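Local coordinates for protein globin (Geobacter sulfurreducens, PDB 2W31) that binds a heme b through two axial histidines, forming the N-terminal globin domain of a probably membrane-bound globin-coupled sensor, and probably binds oxygen, at residues A18-S23 against R128-E133; Q38-L43 against E51-D56; H84-I89 against D140-I145; E29-R34 against R111-S116. All coordinates share one frame; numbering follows the deposited sequence.

Contact 1. Residues A18-S23 against R128-E133; sequences AELLGS and RRQRRE
S23 OG, facing R131 across the contact, is held by two bonds. It donates to L20 O one turn back, 2.6 Å away, at a C=O...OG angle of 124° and tilted 16° from the carbonyl plane. It also accepts from a water at 2.8 Å. That water in turn takes the N-H of R131 NE at 2.8 Å, lying in the guanidinium plane at its edge, so S23 and R131 are joined through solvent rather than directly. A chi1 of 82°, with OG between the backbone N and the carbonyl carbon, folds the hydroxyl back onto its own helix.

Helix 15-23 and the long last helix 125-151 of the globin fold meet here nearly at right angles, and the axes of segments 18-23 and 128-133 approach to 9.3 Å. L20 is the apolar wedge between them, and its two methyls divide the work. CD2 lies over one face of the R131 guanidinium, 3.8 Å from NH1 and offset toward the rim. CD1 reaches Q130 CB at 3.9 Å and Q130 O at 3.7 Å.

R131 NH1 is engaged by E127 O, a second restraint on the flat group that L20 covers. Behind this contact, the far flank of helix 125-151 faces the second subunit: R129 makes a salt bridge to D120 of that subunit, and R132 a hydrogen bond to its Q119.

Contact 2. Residues Q38-L43 against E51-D56; sequences QFYDYL and EFLKED. With HEM (protoporphyrin IX containing Fe), chain C.
Y40 leaves helix 32-44 at CB, and its CG, anti to the backbone N (chi1 -156°), carries the ring across to L53 and D56 of segment 51-56. One face of the ring then receives L53: CD1 stands over its centre, 4.1 Å from the centroid and 13° off the normal, a CH-pi contact. Further out along the ring, CE1 packs on the other methyl, L53 CD2, at 4.0 Å. K63 adds a cation-pi contact to the same ring.

At the tip, OH donates to D56 OD2 over 2.5 Å, using the anti lone pair of that oxygen, with ring and carboxylate planes 47° apart. A water in the ring plane donates to Y40 OH at 2.7 Å and also to L53 O.

This pairing spans part of the connection, with its short helices 47-50 and 56-59, from helix 32-44, by its place the B helix of the globin fold, to helix 62-72, which bears the axial ligand H66. D56 OD1 accepts the backbone N-H groups of K61 and L62, which may stabilise its negative charge. L53 CD1 also touches L43 CB at 4.0 Å, and L43 continues to the heme, its CD1 3.7 Å from vinyl atom CBC and its CD2 3.7 Å from methyl CMC.

Contact 3. Residues H84-I89 against D140-I145; sequences HNLQKI and DINLDI. With HEM (protoporphyrin IX containing Fe), chain C.
The F and H helices of the globin fold, here 80-96 and 125-151, cross beside the heme, the first of them carrying the axial ligand H93. The axes of segments 84-89 and 140-145 pass 9.4 Å apart at an angle of 57°, and L86 fills the crossing. Its CB meets I145 CG2 at 3.5 Å in the I145 conformer described here, the two side chains lying roughly at right angles.

At their other end the L86 methyls border a polar group, with CD1 3.9 Å from N142 OD1. The buried N142 amide is satisfied by others, since OD1 accepts from W69 NE1 while ND2 donates to I138 O and to Y82 OH. These three bonds fix the rotation of the amide.

The next residue, Q87, touches I145 CG2 with its CG at 3.8 Å, again in that I145 conformer, the side chains meeting at a slant. S149 OG adds a tie between the helices by bonding Q87 O.

The same segment also reaches the cofactor. K88, a heme-binding residue, runs out extended to CE and bends at chi4 (-135°), leaving NZ 3.6 Å from propionate oxygen O1A. I89 O accepts from H93 ND1, which orients the iron ligand. At the outer margin of the crossing, a water donates to I145 O at 3.1 Å and accepts a weak bond from Q87 NE2 at 3.4 Å.

Contact 4. Residues E29-R34 against R111-S116; sequences ETNKER and RQFTLS
The margin of the F113 ring, at CE1, lies over one face of the R34 guanidinium, the planes 28° apart, in the deposited R34 conformer used here. The overlap is displaced to one side: F113 CE1 sits 3.2 Å above the guanidinium plane, toward its rim. The ring margin follows the two outer nitrogens, with R34 NH2 3.4 Å from F113 CE1 and R34 NH1 3.4 Å from F113 CZ. A bend at chi3 (75°) brings the guanidinium back to the ring, while R34 CB separately touches F113 CZ at 3.9 Å.

F113 has its CG anti to the backbone N (chi1 -179°), which sends the ring straight out of helix 100-121, the G helix of the globin fold. It enters where helix 25-30 breaks at N31 and helix 32-44 begins, and there CZ meets N31 O at 3.8 Å and N31 CB at 4.1 Å. L35 and Q38 of helix 32-44 also touch the ring.

A water links the two sides, donating to F113 O at 2.9 Å and accepting a weak bond from R34 NH2, in the guanidinium plane. K32 and E33 point their CB atoms away from 111-116; K32 NZ makes salt bridges to E29 OE2 and E33 OE2, each from above the carboxylate plane, joining the end of helix 25-30 to the start of helix 32-44.

In the fold
Contacts 2 and 3 are buried and both reach the heme, but they differ in chemistry: a tyrosine-carboxylate bond with CH-pi packing in the first, a leucine packed between an isoleucine and a satisfied amide in the second. Contact 1 lies at the surface and contact 4 is partly buried; each sets an arginine guanidinium against a hydrophobic group and adds a bridging water. Helix 125-151 serves contacts 1 and 3, whose centres are 20 Å apart, and helix 32-44 serves contacts 2 and 4. Direct contacts add to these: R132 packs on L115 between contacts 1 and 4, and D140 OD1 bridges R111 NH1 at 2.9 Å between contacts 3 and 4, beside the second subunit.

Contact 1. Residues A18-S23 against R128-E133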
# COMPACT_ATOMS: atom_id res chain seq x y z
N ALA A 18 5.11 -2.11 -17.14
CA ALA A 18 6.56 -2.44 -17.09
C ALA A 18 7.37 -1.41 -17.86
O ALA A 18 8.44 -0.98 -17.39
CB ALA A 18 6.84 -3.86 -17.64
N GLU A 19 6.87 -0.99 -19.03
CA GLU A 19 7.55 0.06 -19.82
C GLU A 19 7.63 1.39 -19.07
O GLU A 19 8.67 2.07 -19.06
CB GLU A 19 6.86 0.22 -21.18
CG GLU A 19 7.13 -0.98 -22.11
CD GLU A 19 6.13 -1.15 -23.26
OE1 GLU A 19 5.44 -0.17 -23.62
OE2 GLU A 19 6.03 -2.29 -23.79
N LEU A 20 6.57 1.73 -18.34
CA LEU A 20 6.60 2.97 -17.60
C LEU A 20 7.58 2.91 -16.44
O LEU A 20 8.32 3.89 -16.17
CB LEU A 20 5.20 3.34 -17.10
CG LEU A 20 4.21 3.75 -18.19
CD1 LEU A 20 2.76 3.61 -17.67
CD2 LEU A 20 4.58 5.17 -18.65
N LEU A 21 7.61 1.76 -15.73
CA LEU A 21 8.62 1.61 -14.68
C LEU A 21 10.05 1.72 -15.27
O LEU A 21 10.92 2.37 -14.68
CB LEU A 21 8.47 0.27 -13.97
CG LEU A 21 7.17 0.13 -13.17
CD1 LEU A 21 7.10 -1.29 -12.63
CD2 LEU A 21 7.13 1.15 -12.01
N GLY A 22 10.28 1.09 -16.44
CA GLY A 22 11.60 1.25 -17.09
C GLY A 22 11.92 2.71 -17.38
O GLY A 22 13.10 3.12 -17.25
N SER A 23 10.91 3.48 -17.82
CA SER A 23 11.10 4.90 -18.13
C SER A 23 11.48 5.71 -16.89
O SER A 23 12.08 6.78 -17.01
CB SER A 23 9.86 5.49 -18.82
OG SER A 23 8.88 5.83 -17.87
N ARG A 128 1.69 11.79 -15.37
CA ARG A 128 1.82 11.60 -13.92
C ARG A 128 0.90 10.46 -13.45
O ARG A 128 1.34 9.57 -12.68
CB ARG A 128 1.47 12.95 -13.23
CG ARG A 128 1.87 13.02 -11.82
CD ARG A 128 1.91 14.45 -11.29
NE ARG A 128 0.60 15.08 -11.31
CZ ARG A 128 0.29 16.12 -12.08
NH1 ARG A 128 1.20 16.62 -12.91
NH2 ARG A 128 -0.92 16.64 -12.05
N ARG A 129 -0.35 10.45 -13.92
CA ARG A 129 -1.31 9.43 -13.48
C ARG A 129 -0.81 8.03 -13.85
O ARG A 129 -0.79 7.09 -13.03
CB ARG A 129 -2.70 9.66 -14.08
CG ARG A 129 -3.77 8.78 -13.39
CD ARG A 129 -5.14 8.80 -14.12
NE ARG A 129 -5.52 10.16 -14.54
CZ ARG A 129 -6.22 11.04 -13.81
NH1 ARG A 129 -6.69 10.75 -12.59
NH2 ARG A 129 -6.50 12.23 -14.34
N GLN A 130 -0.36 7.89 -15.10
CA GLN A 130 0.11 6.59 -15.57
C GLN A 130 1.33 6.08 -14.82
O GLN A 130 1.38 4.88 -14.48
CB GLN A 130 0.38 6.65 -17.08
CG GLN A 130 -0.88 6.67 -17.95
CD GLN A 130 -0.53 6.65 -19.45
OE1 GLN A 130 0.61 6.38 -19.82
NE2 GLN A 130 -1.51 6.96 -20.32
N ARG A 131 2.28 6.96 -14.52
CA ARG A 131 3.49 6.59 -13.77
C ARG A 131 3.16 6.27 -12.30
O ARG A 131 3.66 5.27 -11.76
CB ARG A 131 4.57 7.67 -13.88
CG ARG A 131 5.22 7.66 -15.27
CD ARG A 131 5.82 9.00 -15.70
NE ARG A 131 6.39 8.88 -17.05
CZ ARG A 131 5.69 8.83 -18.17
NH1 ARG A 131 4.36 8.90 -18.15
NH2 ARG A 131 6.32 8.68 -19.35
N ARG A 132 2.28 7.07 -11.69
CA ARG A 132 1.84 6.78 -10.33
C ARG A 132 1.14 5.42 -10.29
O ARG A 132 1.37 4.62 -9.35
CB ARG A 132 0.92 7.89 -9.79
CG ARG A 132 0.66 7.79 -8.28
CD ARG A 132 -0.33 8.82 -7.79
NE ARG A 132 -1.62 8.74 -8.49
CZ ARG A 132 -2.13 9.69 -9.27
NH1 ARG A 132 -1.49 10.83 -9.46
NH2 ARG A 132 -3.31 9.50 -9.85
N GLU A 133 0.24 5.16 -11.27
CA GLU A 133 -0.47 3.88 -11.24
C GLU A 133 0.49 2.67 -11.35
O GLU A 133 0.32 1.68 -10.64
CB GLU A 133 -1.55 3.80 -12.33
CG GLU A 133 -2.79 4.71 -12.04
CD GLU A 133 -3.75 4.85 -13.22
OE1 GLU A 133 -3.34 4.62 -14.38
OE2 GLU A 133 -4.90 5.29 -13.00
O HOH W 1 9.17 8.63 -17.53

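Contact 2. Residues Q38-L43 against E51-D56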
# COMPACT_ATOMS: atom_id res chain seq x y z
N GLN A 38 16.99 8.36 3.56
CA GLN A 38 15.70 8.65 4.19
C GLN A 38 15.12 7.38 4.79
O GLN A 38 14.63 7.40 5.91
CB GLN A 38 14.74 9.34 3.21
CG GLN A 38 15.19 10.77 2.89
CD GLN A 38 14.24 11.54 1.97
OE1 GLN A 38 13.04 11.28 1.92
NE2 GLN A 38 14.80 12.53 1.24
N PHE A 39 15.19 6.26 4.04
CA PHE A 39 14.69 4.97 4.49
C PHE A 39 15.41 4.53 5.76
O PHE A 39 14.77 4.22 6.79
CB PHE A 39 14.87 3.95 3.33
CG PHE A 39 14.35 2.58 3.61
CD1 PHE A 39 13.05 2.24 3.23
CD2 PHE A 39 15.17 1.59 4.16
CE1 PHE A 39 12.59 0.94 3.44
CE2 PHE A 39 14.71 0.29 4.36
CZ PHE A 39 13.39 -0.03 3.99
N TYR A 40 16.75 4.57 5.72
CA TYR A 40 17.59 4.15 6.84
C TYR A 40 17.36 5.04 8.06
O TYR A 40 17.13 4.53 9.17
CB TYR A 40 19.05 4.22 6.43
CG TYR A 40 19.99 3.33 7.22
CD1 TYR A 40 20.24 2.02 6.82
CD2 TYR A 40 20.62 3.81 8.35
CE1 TYR A 40 21.13 1.20 7.53
CE2 TYR A 40 21.51 2.99 9.09
CZ TYR A 40 21.76 1.70 8.65
OH TYR A 40 22.62 0.87 9.33
N ASP A 41 17.34 6.35 7.86
CA ASP A 41 17.12 7.29 8.98
C ASP A 41 15.71 7.17 9.62
O ASP A 41 15.55 7.36 10.82
CB ASP A 41 17.35 8.73 8.53
CG ASP A 41 18.83 9.03 8.22
OD1 ASP A 41 19.71 8.25 8.65
OD2 ASP A 41 19.10 10.04 7.53
N TYR A 42 14.69 6.87 8.82
CA TYR A 42 13.35 6.65 9.35
C TYR A 42 13.34 5.43 10.30
O TYR A 42 12.71 5.46 11.36
CB TYR A 42 12.41 6.41 8.18
CG TYR A 42 10.93 6.52 8.45
CD1 TYR A 42 10.20 7.63 8.02
CD2 TYR A 42 10.24 5.49 9.09
CE1 TYR A 42 8.79 7.72 8.23
CE2 TYR A 42 8.82 5.58 9.31
CZ TYR A 42 8.13 6.69 8.89
OH TYR A 42 6.76 6.77 9.07
N LEU A 43 14.04 4.37 9.91
CA LEU A 43 14.11 3.16 10.74
C LEU A 43 14.88 3.38 12.04
O LEU A 43 14.50 2.82 13.10
CB LEU A 43 14.70 2.00 9.94
CG LEU A 43 13.89 1.51 8.72
CD1 LEU A 43 14.58 0.31 8.06
CD2 LEU A 43 12.46 1.18 9.10
N GLU A 51 16.91 -1.40 16.57
CA GLU A 51 17.63 -2.57 17.06
C GLU A 51 18.37 -3.33 15.97
O GLU A 51 19.54 -3.67 16.12
CB GLU A 51 16.72 -3.55 17.81
CG GLU A 51 16.27 -3.11 19.18
CD GLU A 51 17.46 -2.78 20.11
OE1 GLU A 51 18.37 -3.63 20.34
OE2 GLU A 51 17.47 -1.65 20.62
N PHE A 52 17.70 -3.57 14.85
CA PHE A 52 18.25 -4.42 13.80
C PHE A 52 19.37 -3.77 13.08
O PHE A 52 20.04 -4.43 12.29
CB PHE A 52 17.16 -4.78 12.75
CG PHE A 52 16.11 -5.70 13.27
CD1 PHE A 52 16.27 -7.10 13.17
CD2 PHE A 52 15.00 -5.20 13.93
CE1 PHE A 52 15.30 -7.96 13.68
CE2 PHE A 52 14.01 -6.07 14.45
CZ PHE A 52 14.19 -7.45 14.34
N LEU A 53 19.58 -2.47 13.31
CA LEU A 53 20.62 -1.71 12.63
C LEU A 53 21.86 -1.45 13.49
O LEU A 53 22.77 -0.73 13.03
CB LEU A 53 20.05 -0.39 12.13
CG LEU A 53 18.90 -0.59 11.13
CD1 LEU A 53 18.44 0.77 10.70
CD2 LEU A 53 19.33 -1.44 9.91
N LYS A 54 21.90 -2.03 14.70
CA LYS A 54 23.04 -1.82 15.61
C LYS A 54 24.29 -2.51 15.10
O LYS A 54 25.33 -1.88 15.01
CB LYS A 54 22.79 -2.30 17.05
CG LYS A 54 21.58 -1.72 17.77
CD LYS A 54 21.44 -0.20 17.76
CE LYS A 54 20.38 0.24 18.77
NZ LYS A 54 20.82 1.44 19.56
N GLU A 55 24.19 -3.80 14.72
CA GLU A 55 25.36 -4.51 14.18
C GLU A 55 25.82 -3.87 12.90
O GLU A 55 27.05 -3.77 12.61
CB GLU A 55 25.08 -6.00 14.02
CG GLU A 55 24.94 -6.73 15.37
CD GLU A 55 26.20 -6.68 16.22
OE1 GLU A 55 26.19 -5.98 17.25
OE2 GLU A 55 27.19 -7.36 15.86
N ASP A 56 24.83 -3.38 12.14
CA ASP A 56 25.09 -2.77 10.87
C ASP A 56 25.85 -1.47 10.98
O ASP A 56 26.39 -0.99 9.97
CB ASP A 56 23.77 -2.53 10.12
CG ASP A 56 23.99 -2.26 8.66
OD1 ASP A 56 24.53 -3.15 7.96
OD2 ASP A 56 23.67 -1.14 8.22
CHA HEM C . 17.23 -7.97 4.37
CHB HEM C . 14.23 -5.62 1.43
CHC HEM C . 12.06 -3.73 5.33
CHD HEM C . 15.86 -5.06 8.01
C1A HEM C . 16.61 -7.52 3.23
C2A HEM C . 16.91 -7.92 1.87
C3A HEM C . 16.10 -7.25 1.04
C4A HEM C . 15.24 -6.42 1.88
CMA HEM C . 16.02 -7.31 -0.50
CAA HEM C . 18.00 -8.97 1.46
CBA HEM C . 17.34 -10.32 1.77
CGA HEM C . 18.00 -11.51 1.12
O1A HEM C . 17.91 -11.68 -0.13
O2A HEM C . 18.60 -12.33 1.88
C1B HEM C . 13.29 -5.01 2.24
C2B HEM C . 12.04 -4.40 1.82
C3B HEM C . 11.43 -3.88 2.89
C4B HEM C . 12.31 -4.10 4.04
CMB HEM C . 11.56 -4.43 0.35
CAB HEM C . 10.11 -3.12 2.98
CBB HEM C . 9.76 -2.21 2.05
C1C HEM C . 12.94 -3.85 6.38
C2C HEM C . 12.81 -3.23 7.68
C3C HEM C . 13.88 -3.57 8.41
C4C HEM C . 14.70 -4.44 7.60
CMC HEM C . 11.67 -2.33 8.14
CAC HEM C . 14.15 -3.13 9.86
CBC HEM C . 15.28 -2.56 10.27
C1D HEM C . 16.49 -6.06 7.33
C2D HEM C . 17.51 -6.96 7.90
C3D HEM C . 17.94 -7.87 6.77
C4D HEM C . 17.16 -7.43 5.62
CMD HEM C . 18.00 -6.97 9.34
CAD HEM C . 19.01 -9.00 6.80
CBD HEM C . 18.50 -10.27 7.44
CGD HEM C . 19.69 -11.16 7.74
O1D HEM C . 20.60 -10.75 8.51
O2D HEM C . 19.73 -12.28 7.20
NA HEM C . 15.59 -6.59 3.22
NB HEM C . 13.41 -4.82 3.59
NC HEM C . 14.12 -4.59 6.35
ND HEM C . 16.33 -6.39 6.00
FE HEM C . 14.86 -5.57 4.79
O HOH W 2 23.57 1.68 11.70

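Contact 3. Residues H84-I89 against D140-I145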
# COMPACT_ATOMS: atom_id res chain seq x y z
N HIS A 84 9.91 -15.31 -6.99
CA HIS A 84 10.63 -16.23 -6.13
C HIS A 84 11.58 -15.47 -5.26
O HIS A 84 11.71 -15.74 -4.06
CB HIS A 84 11.37 -17.25 -6.99
CG HIS A 84 10.46 -18.12 -7.79
ND1 HIS A 84 9.11 -18.26 -7.51
CD2 HIS A 84 10.70 -18.92 -8.87
CE1 HIS A 84 8.56 -19.07 -8.39
NE2 HIS A 84 9.50 -19.50 -9.22
N ASN A 85 12.25 -14.48 -5.84
CA ASN A 85 13.16 -13.64 -5.10
C ASN A 85 12.46 -12.83 -4.00
O ASN A 85 13.00 -12.68 -2.90
CB ASN A 85 13.91 -12.71 -6.05
CG ASN A 85 15.06 -12.06 -5.38
OD1 ASN A 85 15.97 -12.74 -4.88
ND2 ASN A 85 15.03 -10.75 -5.29
N LEU A 86 11.25 -12.33 -4.28
CA LEU A 86 10.47 -11.63 -3.26
C LEU A 86 10.07 -12.52 -2.09
O LEU A 86 10.05 -12.08 -0.93
CB LEU A 86 9.23 -10.99 -3.88
CG LEU A 86 9.43 -9.64 -4.58
CD1 LEU A 86 8.20 -9.31 -5.36
CD2 LEU A 86 9.70 -8.59 -3.53
N GLN A 87 9.75 -13.78 -2.40
CA GLN A 87 9.41 -14.75 -1.36
C GLN A 87 10.63 -14.93 -0.46
O GLN A 87 10.50 -14.99 0.77
CB GLN A 87 8.97 -16.09 -1.99
CG GLN A 87 7.72 -15.96 -2.84
CD GLN A 87 7.24 -17.24 -3.51
OE1 GLN A 87 7.99 -17.91 -4.22
NE2 GLN A 87 5.97 -17.55 -3.32
N LYS A 88 11.82 -14.96 -1.07
CA LYS A 88 13.07 -15.09 -0.32
C LYS A 88 13.30 -13.90 0.59
O LYS A 88 13.67 -14.04 1.77
CB LYS A 88 14.25 -15.22 -1.30
CG LYS A 88 15.64 -15.24 -0.68
CD LYS A 88 16.72 -15.49 -1.74
CE LYS A 88 18.10 -15.27 -1.14
NZ LYS A 88 18.94 -14.47 -2.07
N ILE A 89 13.05 -12.71 0.05
CA ILE A 89 13.21 -11.46 0.79
C ILE A 89 12.27 -11.49 2.00
O ILE A 89 12.65 -11.18 3.11
CB ILE A 89 12.97 -10.20 -0.11
CG1 ILE A 89 14.04 -10.12 -1.21
CG2 ILE A 89 12.99 -8.93 0.72
CD1 ILE A 89 13.65 -9.27 -2.44
N ASP A 140 2.66 -2.40 -4.35
CA ASP A 140 1.62 -3.26 -3.73
C ASP A 140 1.87 -4.75 -3.99
O ASP A 140 1.64 -5.57 -3.09
CB ASP A 140 0.20 -2.82 -4.14
CG ASP A 140 -0.26 -1.56 -3.40
OD1 ASP A 140 0.49 -1.04 -2.53
OD2 ASP A 140 -1.38 -1.09 -3.73
N ILE A 141 2.37 -5.09 -5.18
CA ILE A 141 2.75 -6.48 -5.47
C ILE A 141 3.89 -6.92 -4.55
O ILE A 141 3.82 -8.01 -3.96
CB ILE A 141 3.12 -6.66 -6.97
CG1 ILE A 141 1.86 -6.54 -7.83
CG2 ILE A 141 3.91 -7.99 -7.22
CD1 ILE A 141 2.06 -6.35 -9.35
N ASN A 142 4.91 -6.06 -4.38
CA ASN A 142 6.01 -6.39 -3.47
C ASN A 142 5.52 -6.65 -2.04
O ASN A 142 5.88 -7.63 -1.40
CB ASN A 142 7.08 -5.28 -3.51
CG ASN A 142 8.08 -5.47 -4.65
OD1 ASN A 142 9.27 -5.74 -4.39
ND2 ASN A 142 7.62 -5.37 -5.89
N LEU A 143 4.69 -5.74 -1.54
CA LEU A 143 4.17 -5.86 -0.18
C LEU A 143 3.29 -7.12 -0.03
O LEU A 143 3.33 -7.82 1.00
CB LEU A 143 3.35 -4.59 0.15
CG LEU A 143 2.71 -4.55 1.54
CD1 LEU A 143 3.75 -4.66 2.66
CD2 LEU A 143 1.91 -3.25 1.69
N ASP A 144 2.53 -7.43 -1.07
CA ASP A 144 1.62 -8.60 -1.07
C ASP A 144 2.46 -9.88 -0.91
O ASP A 144 2.23 -10.70 -0.00
CB ASP A 144 0.85 -8.56 -2.41
CG ASP A 144 -0.20 -9.69 -2.59
OD1 ASP A 144 -0.23 -10.70 -1.80
OD2 ASP A 144 -1.00 -9.55 -3.55
N ILE A 145 3.47 -10.04 -1.75
CA ILE A 145 4.27 -11.28 -1.75
C ILE A 145 5.07 -11.41 -0.44
O ILE A 145 5.15 -12.50 0.16
CB ILE A 145 5.19 -11.34 -2.99
CG1 ILE A 145 4.37 -11.55 -4.27
CG2 ILE A 145 6.22 -12.48 -2.81
CD1 ILE A 145 5.03 -11.01 -5.54
CHA HEM C . 17.23 -7.97 4.37
CHB HEM C . 14.23 -5.62 1.43
CHC HEM C . 12.06 -3.73 5.33
CHD HEM C . 15.86 -5.06 8.01
C1A HEM C . 16.61 -7.52 3.23
C2A HEM C . 16.91 -7.92 1.87
C3A HEM C . 16.10 -7.25 1.04
C4A HEM C . 15.24 -6.42 1.88
CMA HEM C . 16.02 -7.31 -0.50
CAA HEM C . 18.00 -8.97 1.46
CBA HEM C . 17.34 -10.32 1.77
CGA HEM C . 18.00 -11.51 1.12
O1A HEM C . 17.91 -11.68 -0.13
O2A HEM C . 18.60 -12.33 1.88
C1B HEM C . 13.29 -5.01 2.24
C2B HEM C . 12.04 -4.40 1.82
C3B HEM C . 11.43 -3.88 2.89
C4B HEM C . 12.31 -4.10 4.04
CMB HEM C . 11.56 -4.43 0.35
CAB HEM C . 10.11 -3.12 2.98
CBB HEM C . 9.76 -2.21 2.05
C1C HEM C . 12.94 -3.85 6.38
C2C HEM C . 12.81 -3.23 7.68
C3C HEM C . 13.88 -3.57 8.41
C4C HEM C . 14.70 -4.44 7.60
CMC HEM C . 11.67 -2.33 8.14
CAC HEM C . 14.15 -3.13 9.86
CBC HEM C . 15.28 -2.56 10.27
C1D HEM C . 16.49 -6.06 7.33
C2D HEM C . 17.51 -6.96 7.90
C3D HEM C . 17.94 -7.87 6.77
C4D HEM C . 17.16 -7.43 5.62
CMD HEM C . 18.00 -6.97 9.34
CAD HEM C . 19.01 -9.00 6.80
CBD HEM C . 18.50 -10.27 7.44
CGD HEM C . 19.69 -11.16 7.74
O1D HEM C . 20.60 -10.75 8.51
O2D HEM C . 19.73 -12.28 7.20
NA HEM C . 15.59 -6.59 3.22
NB HEM C . 13.41 -4.82 3.59
NC HEM C . 14.12 -4.59 6.35
ND HEM C . 16.33 -6.39 6.00
FE HEM C . 14.86 -5.57 4.79
O HOH W 3 4.63 -15.22 -1.20

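Contact 4. Residues E29-R34 against R111-S116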
# COMPACT_ATOMS: atom_id res chain seq x y z
N GLU A 29 17.44 5.81 -10.18
CA GLU A 29 18.87 5.68 -10.01
C GLU A 29 19.52 6.97 -9.49
O GLU A 29 20.31 6.93 -8.56
CB GLU A 29 19.50 5.23 -11.32
CG GLU A 29 20.82 4.54 -11.12
CD GLU A 29 21.97 5.51 -11.02
OE1 GLU A 29 21.84 6.67 -11.49
OE2 GLU A 29 23.01 5.12 -10.46
N THR A 30 19.12 8.10 -10.06
CA THR A 30 19.58 9.43 -9.60
C THR A 30 19.31 9.66 -8.11
O THR A 30 20.15 10.26 -7.39
CB THR A 30 18.90 10.53 -10.44
OG1 THR A 30 19.43 10.50 -11.78
CG2 THR A 30 19.11 11.95 -9.84
N ASN A 31 18.14 9.17 -7.67
CA ASN A 31 17.63 9.38 -6.31
C ASN A 31 17.89 8.25 -5.31
O ASN A 31 17.41 8.31 -4.17
CB ASN A 31 16.13 9.66 -6.38
CG ASN A 31 15.84 11.05 -6.88
OD1 ASN A 31 15.57 11.25 -8.06
ND2 ASN A 31 15.90 12.02 -5.98
N LYS A 32 18.65 7.23 -5.72
CA LYS A 32 18.79 6.03 -4.94
C LYS A 32 19.42 6.28 -3.56
O LYS A 32 18.98 5.70 -2.56
CB LYS A 32 19.55 4.94 -5.73
CG LYS A 32 21.05 5.14 -5.94
CD LYS A 32 21.56 4.02 -6.87
CE LYS A 32 23.08 3.90 -6.87
NZ LYS A 32 23.67 5.08 -7.53
N GLU A 33 20.43 7.14 -3.51
CA GLU A 33 21.08 7.44 -2.22
C GLU A 33 20.18 8.26 -1.27
O GLU A 33 20.20 8.04 -0.04
CB GLU A 33 22.45 8.14 -2.42
CG GLU A 33 23.47 7.27 -3.13
CD GLU A 33 23.46 7.44 -4.65
OE1 GLU A 33 22.62 8.20 -5.19
OE2 GLU A 33 24.32 6.81 -5.31
N ARG A 34 19.44 9.22 -1.83
CA ARG A 34 18.47 10.02 -1.08
C ARG A 34 17.42 9.08 -0.45
O ARG A 34 17.13 9.18 0.76
CB ARG A 34 17.76 11.01 -2.01
CG ARG A 34 18.19 12.45 -1.88
CD ARG A 34 17.25 13.41 -2.62
NE ARG A 34 16.01 13.58 -1.88
CZ ARG A 34 14.78 13.32 -2.34
NH1 ARG A 34 14.57 12.91 -3.59
NH2 ARG A 34 13.74 13.51 -1.54
N ARG A 111 6.77 4.42 -0.67
CA ARG A 111 5.67 4.88 -1.50
C ARG A 111 5.62 6.43 -1.51
O ARG A 111 5.49 7.05 -2.56
CB ARG A 111 4.39 4.31 -0.90
CG ARG A 111 3.22 4.47 -1.71
CD ARG A 111 1.97 4.10 -0.84
NE ARG A 111 1.98 2.77 -0.21
CZ ARG A 111 1.77 1.62 -0.88
NH1 ARG A 111 1.64 1.63 -2.19
NH2 ARG A 111 1.75 0.44 -0.28
N GLN A 112 5.76 7.07 -0.35
CA GLN A 112 5.62 8.54 -0.28
C GLN A 112 6.80 9.14 -1.04
O GLN A 112 6.63 10.13 -1.77
CB GLN A 112 5.63 9.01 1.18
CG GLN A 112 4.58 8.31 2.07
CD GLN A 112 3.18 8.92 2.00
OE1 GLN A 112 2.80 9.55 0.99
NE2 GLN A 112 2.39 8.73 3.08
N PHE A 113 7.99 8.55 -0.88
CA PHE A 113 9.19 9.09 -1.51
C PHE A 113 9.06 9.03 -3.04
O PHE A 113 9.37 10.02 -3.76
CB PHE A 113 10.40 8.26 -1.07
CG PHE A 113 11.74 8.74 -1.65
CD1 PHE A 113 12.53 9.69 -0.98
CD2 PHE A 113 12.19 8.24 -2.88
CE1 PHE A 113 13.74 10.13 -1.53
CE2 PHE A 113 13.43 8.66 -3.43
CZ PHE A 113 14.17 9.61 -2.76
N THR A 114 8.62 7.87 -3.54
CA THR A 114 8.55 7.67 -4.99
C THR A 114 7.45 8.49 -5.63
O THR A 114 7.64 9.07 -6.72
CB THR A 114 8.37 6.18 -5.29
OG1 THR A 114 9.41 5.47 -4.62
CG2 THR A 114 8.51 5.91 -6.79
N LEU A 115 6.32 8.66 -4.94
CA LEU A 115 5.27 9.48 -5.52
C LEU A 115 5.66 10.96 -5.54
O LEU A 115 5.18 11.73 -6.43
CB LEU A 115 3.90 9.26 -4.84
CG LEU A 115 3.33 7.87 -5.07
CD1 LEU A 115 1.80 7.91 -4.74
CD2 LEU A 115 3.58 7.12 -6.35
N SER A 116 6.48 11.36 -4.57
CA SER A 116 7.00 12.74 -4.61
C SER A 116 7.93 12.96 -5.80
O SER A 116 7.86 14.02 -6.44
CB SER A 116 7.62 13.16 -3.29
OG SER A 116 6.53 13.54 -2.45
O HOH W 4 10.94 12.41 -3.21